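Local coordinates for uncharacterized protein (Plasmodium falciparum, PDB 1ZSO), which is of unknown function but belongs to a eukaryotic protein family generally described as zinc-binding, at residues V13-A18 with N99-F104; I115-S120 with L159-N164. All coordinates share one frame; numbering follows the deposited sequence.

In the fold
Strand 9-21, near the N terminus, forms an inner strand of the antiparallel six-stranded sheet. From the end of 13-18 the chain runs through 80 residues, including the hairpin-like strands 69-71 and 80-85, before 99-104 returns to one edge of strand 9-21; this is interaction 1. Strand 102-110 leads directly into strand 112-117, which belongs to a separate three-stranded sheet. Interaction 2 closes a second, shorter loop when 159-164, at the C terminus, packs against 115-120. The loops neither nest nor cross but follow in series. They meet through the sheet: 159-164 lies along the other edge of 13-18, where Lys17 O to Glu160 N and Arg15 O to Glu162 N are probable hydrogen bonds.

Interaction 1: V13-A18 with N99-F104; sequences VVRIKA and NEWRDF
Strand 13-18 pairs edge to edge with the incoming end of strand 102-110, Ile16 facing Arg102 and Arg15 facing Asp103 within the six-stranded sheet. Ile16 and Arg102 form the antiparallel hydrogen-bonded pair, with Ile16 N to Arg102 O and Arg102 N to Ile16 O each 2.9 Å. Phe104 N adds a bond of 2.8 Å to Val14 O. Before the regular pairing begins, the loop is already tethered by Asn99 N, 3.0 Å from Ala18 O.

The two faces of this antiparallel ladder differ in character. On the face carrying Arg15, the indole of Trp101 lies between two long side chains. Lys17 has CG anti to its backbone N (chi1 178°) and runs on extended across the ring, so that CD sits 3.5 Å from the centroid of the five-membered ring in a CH-pi contact. A lysine suits this place because its long run of methylenes can lie flat over an aromatic face. The Arg15 guanidinium lies on the opposite side of the indole plane, tilted 30° from it, with NH1 and NH2 near Trp101 CB. Its chain bends on the way, placing CD 3.1 Å from Asp103 OD1; the charges themselves stay beyond salt-bridge range. Val13 CG1 touches the same carboxylate oxygen.

On the other face, beside Tyr93 of strand 92-94, Ile16 directs CD1 to Phe104 CD1, 3.5 Å away, an apolar contact fitting two buried residues. Arg102, on the same face, runs out extended from CG to NE, and its NH1 is hydrogen-bonded to Asn97.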
ATOM      1  N   VAL B  13     -12.223   5.414 -15.071  1.00 37.38           N
ATOM      2  CA  VAL B  13     -12.395   4.146 -15.792  1.00 36.68           C
ATOM      3  C   VAL B  13     -11.131   3.700 -16.534  1.00 35.49           C
ATOM      4  O   VAL B  13     -10.418   4.510 -17.099  1.00 35.76           O
ATOM      5  CB  VAL B  13     -13.608   4.216 -16.766  1.00 35.21           C
ATOM      6  CG1 VAL B  13     -13.788   2.920 -17.491  1.00 38.69           C
ATOM      7  CG2 VAL B  13     -14.855   4.510 -16.014  1.00 35.00           C
ATOM      8  N   VAL B  14     -10.822   2.413 -16.487  1.00 35.19           N
ATOM      9  CA  VAL B  14      -9.808   1.865 -17.373  1.00 35.04           C
ATOM     10  C   VAL B  14     -10.523   1.166 -18.509  1.00 35.25           C
ATOM     11  O   VAL B  14     -11.312   0.263 -18.266  1.00 35.79           O
ATOM     12  CB  VAL B  14      -8.898   0.821 -16.691  1.00 35.66           C
ATOM     13  CG1 VAL B  14      -7.921   0.226 -17.692  1.00 33.08           C
ATOM     14  CG2 VAL B  14      -8.136   1.445 -15.570  1.00 37.70           C
ATOM     15  N   ARG B  15     -10.238   1.591 -19.738  1.00 35.74           N
ATOM     16  CA  ARG B  15     -10.795   0.991 -20.932  1.00 36.96           C
ATOM     17  C   ARG B  15      -9.715   0.227 -21.655  1.00 37.01           C
ATOM     18  O   ARG B  15      -8.574   0.688 -21.775  1.00 35.47           O
ATOM     19  CB  ARG B  15     -11.343   2.080 -21.849  1.00 38.30           C
ATOM     20  CG  ARG B  15     -11.974   3.212 -21.072  1.00 44.89           C
ATOM     21  CD  ARG B  15     -13.143   3.833 -21.793  1.00 51.27           C
ATOM     22  NE  ARG B  15     -12.766   4.370 -23.088  1.00 54.14           N
ATOM     23  CZ  ARG B  15     -13.352   4.043 -24.238  1.00 57.87           C
ATOM     24  NH1 ARG B  15     -14.363   3.169 -24.249  1.00 59.36           N
ATOM     25  NH2 ARG B  15     -12.937   4.609 -25.374  1.00 57.23           N
ATOM     26  N   ILE B  16     -10.079  -0.948 -22.151  1.00 37.10           N
ATOM     27  CA  ILE B  16      -9.188  -1.702 -22.986  1.00 37.09           C
ATOM     28  C   ILE B  16      -9.796  -2.080 -24.342  1.00 37.24           C
ATOM     29  O   ILE B  16     -11.022  -2.085 -24.543  1.00 36.93           O
ATOM     30  CB  ILE B  16      -8.661  -2.979 -22.282  1.00 37.05           C
ATOM     31  CG1 ILE B  16      -9.694  -4.100 -22.309  1.00 38.65           C
ATOM     32  CG2 ILE B  16      -8.253  -2.690 -20.847  1.00 35.94           C
ATOM     33  CD1 ILE B  16      -9.126  -5.391 -21.729  1.00 37.33           C
ATOM     34  N   LYS B  17      -8.883  -2.445 -25.239  1.00 36.96           N
ATOM     35  CA  LYS B  17      -9.171  -2.868 -26.612  1.00 37.64           C
ATOM     36  C   LYS B  17      -8.071  -3.874 -27.006  1.00 35.75           C
ATOM     37  O   LYS B  17      -6.905  -3.664 -26.739  1.00 34.16           O
ATOM     38  CB  LYS B  17      -9.134  -1.644 -27.524  1.00 37.11           C
ATOM     39  CG  LYS B  17      -9.361  -1.900 -28.990  1.00 40.85           C
ATOM     40  CD  LYS B  17      -9.374  -0.559 -29.701  1.00 40.30           C
ATOM     41  CE  LYS B  17      -9.082  -0.675 -31.170  1.00 44.10           C
ATOM     42  NZ  LYS B  17      -9.294   0.694 -31.837  1.00 45.79           N
ATOM     43  N   ALA B  18      -8.443  -4.972 -27.627  1.00 35.25           N
ATOM     44  CA  ALA B  18      -7.446  -5.928 -28.086  1.00 35.02           C
ATOM     45  C   ALA B  18      -8.091  -6.749 -29.168  1.00 35.38           C
ATOM     46  O   ALA B  18      -9.325  -6.881 -29.217  1.00 33.97           O
ATOM     47  CB  ALA B  18      -6.956  -6.837 -26.948  1.00 34.56           C
ATOM     48  N   ASN B  99     -11.744  -6.177 -30.903  1.00 29.72           N
ATOM     49  CA  ASN B  99     -11.275  -4.917 -31.482  1.00 31.11           C
ATOM     50  C   ASN B  99     -12.116  -3.671 -31.205  1.00 30.38           C
ATOM     51  O   ASN B  99     -12.005  -2.666 -31.926  1.00 29.28           O
ATOM     52  CB  ASN B  99     -10.991  -5.050 -32.988  1.00 31.78           C
ATOM     53  CG  ASN B  99      -9.499  -4.824 -33.320  1.00 37.34           C
ATOM     54  OD1 ASN B  99      -8.671  -4.461 -32.438  1.00 38.62           O
ATOM     55  ND2 ASN B  99      -9.151  -5.020 -34.592  1.00 38.52           N
ATOM     56  N   GLU B 100     -12.911  -3.708 -30.141  1.00 29.65           N
ATOM     57  CA  GLU B 100     -13.689  -2.528 -29.745  1.00 29.71           C
ATOM     58  C   GLU B 100     -13.212  -2.112 -28.372  1.00 27.52           C
ATOM     59  O   GLU B 100     -12.879  -2.980 -27.538  1.00 26.55           O
ATOM     60  CB  GLU B 100     -15.192  -2.807 -29.653  1.00 28.89           C
ATOM     61  CG  GLU B 100     -15.851  -3.372 -30.882  1.00 32.16           C
ATOM     62  CD  GLU B 100     -17.236  -3.965 -30.569  1.00 33.04           C
ATOM     63  OE1 GLU B 100     -17.735  -3.780 -29.426  1.00 38.39           O
ATOM     64  OE2 GLU B 100     -17.805  -4.637 -31.454  1.00 40.35           O
ATOM     65  N   TRP B 101     -13.187  -0.800 -28.151  1.00 26.30           N
ATOM     66  CA  TRP B 101     -12.951  -0.233 -26.805  1.00 27.47           C
ATOM     67  C   TRP B 101     -14.037  -0.704 -25.848  1.00 29.10           C
ATOM     68  O   TRP B 101     -15.183  -0.885 -26.240  1.00 30.40           O
ATOM     69  CB  TRP B 101     -12.923   1.293 -26.862  1.00 25.11           C
ATOM     70  CG  TRP B 101     -11.612   1.802 -27.372  1.00 25.32           C
ATOM     71  CD1 TRP B 101     -11.346   2.311 -28.608  1.00 24.96           C
ATOM     72  CD2 TRP B 101     -10.354   1.814 -26.655  1.00 23.43           C
ATOM     73  NE1 TRP B 101     -10.007   2.647 -28.701  1.00 24.86           N
ATOM     74  CE2 TRP B 101      -9.388   2.358 -27.510  1.00 23.04           C
ATOM     75  CE3 TRP B 101      -9.970   1.414 -25.388  1.00 22.86           C
ATOM     76  CZ2 TRP B 101      -8.067   2.508 -27.135  1.00 21.94           C
ATOM     77  CZ3 TRP B 101      -8.665   1.578 -25.016  1.00 24.89           C
ATOM     78  CH2 TRP B 101      -7.724   2.110 -25.883  1.00 23.90           C
ATOM     79  N   ARG B 102     -13.677  -0.946 -24.602  1.00 31.59           N
ATOM     80  CA  ARG B 102     -14.660  -1.385 -23.618  1.00 32.61           C
ATOM     81  C   ARG B 102     -14.164  -1.054 -22.194  1.00 32.95           C
ATOM     82  O   ARG B 102     -12.994  -1.242 -21.857  1.00 31.70           O
ATOM     83  CB  ARG B 102     -15.016  -2.888 -23.815  1.00 33.04           C
ATOM     84  CG  ARG B 102     -15.492  -3.661 -22.551  1.00 34.21           C
ATOM     85  CD  ARG B 102     -16.388  -4.907 -22.828  1.00 35.08           C
ATOM     86  NE  ARG B 102     -16.984  -5.438 -21.587  1.00 38.64           N
ATOM     87  CZ  ARG B 102     -17.676  -6.588 -21.464  1.00 43.08           C
ATOM     88  NH1 ARG B 102     -17.876  -7.396 -22.511  1.00 44.84           N
ATOM     89  NH2 ARG B 102     -18.170  -6.950 -20.271  1.00 41.62           N
ATOM     90  N   ASP B 103     -15.079  -0.525 -21.386  1.00 32.99           N
ATOM     91  CA  ASP B 103     -14.829  -0.310 -19.982  1.00 33.69           C
ATOM     92  C   ASP B 103     -14.441  -1.621 -19.330  1.00 33.50           C
ATOM     93  O   ASP B 103     -15.131  -2.628 -19.487  1.00 33.67           O
ATOM     94  CB  ASP B 103     -16.074   0.272 -19.312  1.00 34.29           C
ATOM     95  CG  ASP B 103     -16.314   1.738 -19.689  1.00 36.27           C
ATOM     96  OD1 ASP B 103     -15.440   2.310 -20.383  1.00 37.92           O
ATOM     97  OD2 ASP B 103     -17.360   2.320 -19.281  1.00 36.26           O
ATOM     98  N   PHE B 104     -13.331  -1.600 -18.603  1.00 32.09           N
ATOM     99  CA  PHE B 104     -12.788  -2.802 -18.018  1.00 31.94           C
ATOM    100  C   PHE B 104     -12.894  -2.779 -16.502  1.00 31.19           C
ATOM    101  O   PHE B 104     -13.182  -3.798 -15.888  1.00 30.94           O
ATOM    102  CB  PHE B 104     -11.316  -2.978 -18.435  1.00 32.68           C
ATOM    103  CG  PHE B 104     -10.765  -4.341 -18.127  1.00 31.42           C
ATOM    104  CD1 PHE B 104     -11.152  -5.440 -18.870  1.00 31.67           C
ATOM    105  CD2 PHE B 104      -9.896  -4.534 -17.058  1.00 34.38           C
ATOM    106  CE1 PHE B 104     -10.693  -6.700 -18.562  1.00 32.23           C
ATOM    107  CE2 PHE B 104      -9.425  -5.804 -16.758  1.00 34.10           C
ATOM    108  CZ  PHE B 104      -9.839  -6.889 -17.499  1.00 30.99           C
TER

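Interaction 2: I115-S120 with L159-N164; sequences IDFFPS and LEYEVN
Phe117 and Tyr161 meet in a T-shaped, edge-to-face pair: the ring planes are at 90°, the centroids 5.5 Å apart. The edge atom Phe117 CD2 stands over the face of the tyrosine, 3.9 Å from Tyr161 CD1. Phe117 has CG anti to its backbone N (chi1 170°), and the ring that follows presents its CD2 edge to Tyr161. On one side of this pair Val163 CG2 presses against Phe117 CB at 3.6 Å, one methyl of the beta-branched valine filling the hollow at the root of the phenylalanine.

Pro119 makes the next bump. Its CD approaches Tyr161 CZ to 3.6 Å, while CG reaches Leu159 CD2 at 4.0 Å, so the pyrrolidine sits across the shoulder formed by tyrosine and leucine. A proline is apt here, being compact and rigid, with no backbone N-H to satisfy in an interface without cross-segment hydrogen bonds. The tyrosine hydroxyl finds its partner in Gln141.

Strand 112-117, with a classic beta bulge where Ile115 and Asp116 both face Asn37, is an outer strand of the three-stranded sheet. It packs side chain to side chain against strand 152-163 of the six-stranded sheet, Phe117 also touching Val14 of strand 9-21 and Phe36 of strand 34-40.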
ATOM      1  N   ILE B 115      -2.663   8.096 -13.693  1.00 32.58           N
ATOM      2  CA  ILE B 115      -2.021   8.642 -14.897  1.00 32.24           C
ATOM      3  C   ILE B 115      -1.820   7.529 -15.964  1.00 33.59           C
ATOM      4  O   ILE B 115      -2.343   7.595 -17.091  1.00 31.39           O
ATOM      5  CB  ILE B 115      -0.667   9.338 -14.530  1.00 31.51           C
ATOM      6  CG1 ILE B 115      -0.882  10.474 -13.529  1.00 30.90           C
ATOM      7  CG2 ILE B 115       0.005   9.909 -15.735  1.00 31.75           C
ATOM      8  CD1 ILE B 115      -1.724  11.627 -14.053  1.00 33.07           C
ATOM      9  N   ASP B 116      -1.077   6.501 -15.563  1.00 34.02           N
ATOM     10  CA  ASP B 116      -0.659   5.428 -16.437  1.00 34.81           C
ATOM     11  C   ASP B 116      -1.055   4.124 -15.781  1.00 33.51           C
ATOM     12  O   ASP B 116      -0.835   3.953 -14.611  1.00 33.97           O
ATOM     13  CB  ASP B 116       0.866   5.411 -16.579  1.00 34.98           C
ATOM     14  CG  ASP B 116       1.414   6.661 -17.224  1.00 37.01           C
ATOM     15  OD1 ASP B 116       0.877   7.070 -18.283  1.00 40.85           O
ATOM     16  OD2 ASP B 116       2.410   7.228 -16.690  1.00 42.54           O
ATOM     17  N   PHE B 117      -1.609   3.213 -16.575  1.00 32.75           N
ATOM     18  CA  PHE B 117      -1.955   1.866 -16.181  1.00 30.82           C
ATOM     19  C   PHE B 117      -0.942   0.897 -16.788  1.00 31.16           C
ATOM     20  O   PHE B 117      -0.462   1.099 -17.910  1.00 31.46           O
ATOM     21  CB  PHE B 117      -3.338   1.571 -16.738  1.00 33.24           C
ATOM     22  CG  PHE B 117      -3.744   0.160 -16.615  1.00 33.36           C
ATOM     23  CD1 PHE B 117      -3.834  -0.436 -15.371  1.00 34.07           C
ATOM     24  CD2 PHE B 117      -4.041  -0.586 -17.740  1.00 34.04           C
ATOM     25  CE1 PHE B 117      -4.204  -1.770 -15.255  1.00 36.24           C
ATOM     26  CE2 PHE B 117      -4.412  -1.913 -17.620  1.00 34.59           C
ATOM     27  CZ  PHE B 117      -4.500  -2.503 -16.385  1.00 32.54           C
ATOM     28  N   PHE B 118      -0.602  -0.131 -16.032  1.00 30.45           N
ATOM     29  CA  PHE B 118       0.296  -1.160 -16.471  1.00 31.55           C
ATOM     30  C   PHE B 118      -0.334  -2.516 -16.313  1.00 32.25           C
ATOM     31  O   PHE B 118      -0.412  -3.013 -15.236  1.00 32.44           O
ATOM     32  CB  PHE B 118       1.589  -1.115 -15.684  1.00 31.41           C
ATOM     33  CG  PHE B 118       2.308   0.165 -15.847  1.00 34.02           C
ATOM     34  CD1 PHE B 118       1.955   1.263 -15.085  1.00 37.56           C
ATOM     35  CD2 PHE B 118       3.303   0.302 -16.806  1.00 35.89           C
ATOM     36  CE1 PHE B 118       2.603   2.484 -15.258  1.00 35.86           C
ATOM     37  CE2 PHE B 118       3.959   1.508 -16.973  1.00 35.52           C
ATOM     38  CZ  PHE B 118       3.577   2.612 -16.199  1.00 34.12           C
ATOM     39  N   PRO B 119      -0.744  -3.141 -17.415  1.00 34.50           N
ATOM     40  CA  PRO B 119      -1.245  -4.502 -17.318  1.00 35.57           C
ATOM     41  C   PRO B 119      -0.183  -5.405 -16.744  1.00 36.11           C
ATOM     42  O   PRO B 119       1.014  -5.219 -17.018  1.00 37.01           O
ATOM     43  CB  PRO B 119      -1.561  -4.894 -18.772  1.00 34.93           C
ATOM     44  CG  PRO B 119      -0.943  -3.880 -19.611  1.00 37.03           C
ATOM     45  CD  PRO B 119      -0.741  -2.634 -18.792  1.00 36.02           C
ATOM     46  N   SER B 120      -0.615  -6.346 -15.914  1.00 36.62           N
ATOM     47  CA  SER B 120       0.312  -7.185 -15.204  1.00 37.17           C
ATOM     48  C   SER B 120       0.291  -8.541 -15.883  1.00 35.95           C
ATOM     49  O   SER B 120      -0.077  -8.645 -17.043  1.00 34.24           O
ATOM     50  CB  SER B 120      -0.044  -7.241 -13.707  1.00 37.04           C
ATOM     51  OG  SER B 120      -1.315  -7.843 -13.496  1.00 41.67           O
ATOM     52  N   LEU B 159      -2.784  -5.091 -27.517  1.00 37.91           N
ATOM     53  CA  LEU B 159      -3.592  -4.676 -26.352  1.00 38.42           C
ATOM     54  C   LEU B 159      -3.377  -3.184 -26.161  1.00 38.37           C
ATOM     55  O   LEU B 159      -2.232  -2.705 -26.156  1.00 39.08           O
ATOM     56  CB  LEU B 159      -3.235  -5.478 -25.080  1.00 38.68           C
ATOM     57  CG  LEU B 159      -3.819  -4.943 -23.761  1.00 38.34           C
ATOM     58  CD1 LEU B 159      -5.356  -5.130 -23.654  1.00 39.35           C
ATOM     59  CD2 LEU B 159      -3.091  -5.494 -22.549  1.00 39.28           C
ATOM     60  N   GLU B 160      -4.487  -2.458 -26.095  1.00 38.57           N
ATOM     61  CA  GLU B 160      -4.494  -1.023 -25.941  1.00 37.82           C
ATOM     62  C   GLU B 160      -5.381  -0.681 -24.738  1.00 37.55           C
ATOM     63  O   GLU B 160      -6.302  -1.427 -24.383  1.00 35.75           O
ATOM     64  CB  GLU B 160      -5.048  -0.348 -27.187  1.00 38.43           C
ATOM     65  CG  GLU B 160      -4.182  -0.406 -28.436  1.00 38.40           C
ATOM     66  CD  GLU B 160      -4.803   0.367 -29.623  1.00 39.63           C
ATOM     67  OE1 GLU B 160      -4.460   1.559 -29.777  1.00 44.18           O
ATOM     68  OE2 GLU B 160      -5.644  -0.198 -30.380  1.00 43.82           O
ATOM     69  N   TYR B 161      -5.079   0.430 -24.087  1.00 36.37           N
ATOM     70  CA  TYR B 161      -5.850   0.800 -22.936  1.00 39.00           C
ATOM     71  C   TYR B 161      -5.798   2.312 -22.713  1.00 38.32           C
ATOM     72  O   TYR B 161      -4.952   3.033 -23.295  1.00 37.54           O
ATOM     73  CB  TYR B 161      -5.354   0.031 -21.688  1.00 40.67           C
ATOM     74  CG  TYR B 161      -3.856  -0.097 -21.644  1.00 41.22           C
ATOM     75  CD1 TYR B 161      -3.051   0.928 -21.144  1.00 41.22           C
ATOM     76  CD2 TYR B 161      -3.249  -1.235 -22.120  1.00 43.29           C
ATOM     77  CE1 TYR B 161      -1.670   0.797 -21.126  1.00 41.96           C
ATOM     78  CE2 TYR B 161      -1.878  -1.381 -22.106  1.00 45.71           C
ATOM     79  CZ  TYR B 161      -1.091  -0.370 -21.605  1.00 44.21           C
ATOM     80  OH  TYR B 161       0.278  -0.577 -21.631  1.00 46.20           O
ATOM     81  N   GLU B 162      -6.719   2.795 -21.902  1.00 37.23           N
ATOM     82  CA  GLU B 162      -6.625   4.161 -21.462  1.00 39.33           C
ATOM     83  C   GLU B 162      -7.275   4.305 -20.100  1.00 38.84           C
ATOM     84  O   GLU B 162      -8.083   3.465 -19.698  1.00 37.56           O
ATOM     85  CB  GLU B 162      -7.189   5.130 -22.512  1.00 39.61           C
ATOM     86  CG  GLU B 162      -8.675   5.059 -22.760  1.00 42.81           C
ATOM     87  CD  GLU B 162      -9.104   5.957 -23.927  1.00 42.88           C
ATOM     88  OE1 GLU B 162      -9.965   6.837 -23.736  1.00 44.24           O
ATOM     89  OE2 GLU B 162      -8.559   5.787 -25.042  1.00 49.29           O
ATOM     90  N   VAL B 163      -6.849   5.325 -19.363  1.00 39.63           N
ATOM     91  CA  VAL B 163      -7.443   5.651 -18.079  1.00 40.34           C
ATOM     92  C   VAL B 163      -7.993   7.065 -18.142  1.00 40.90           C
ATOM     93  O   VAL B 163      -7.239   7.998 -18.352  1.00 41.06           O
ATOM     94  CB  VAL B 163      -6.413   5.563 -16.950  1.00 40.88           C
ATOM     95  CG1 VAL B 163      -7.061   5.899 -15.624  1.00 42.90           C
ATOM     96  CG2 VAL B 163      -5.806   4.182 -16.891  1.00 42.74           C
ATOM     97  N   ASN B 164      -9.301   7.219 -17.952  1.00 42.34           N
ATOM     98  CA  ASN B 164      -9.965   8.518 -18.073  1.00 43.03           C
ATOM     99  C   ASN B 164     -10.761   8.919 -16.826  1.00 43.37           C
ATOM    100  O   ASN B 164     -11.572   8.119 -16.356  1.00 43.74           O
ATOM    101  CB  ASN B 164     -10.924   8.518 -19.273  1.00 43.38           C
ATOM    102  CG  ASN B 164     -10.237   8.180 -20.585  1.00 46.47           C
ATOM    103  OD1 ASN B 164     -10.494   7.114 -21.172  1.00 52.16           O
ATOM    104  ND2 ASN B 164      -9.362   9.077 -21.059  1.00 43.99           N
ATOM    105  OXT ASN B 164     -10.659  10.043 -16.296  1.00 42.01           O
TER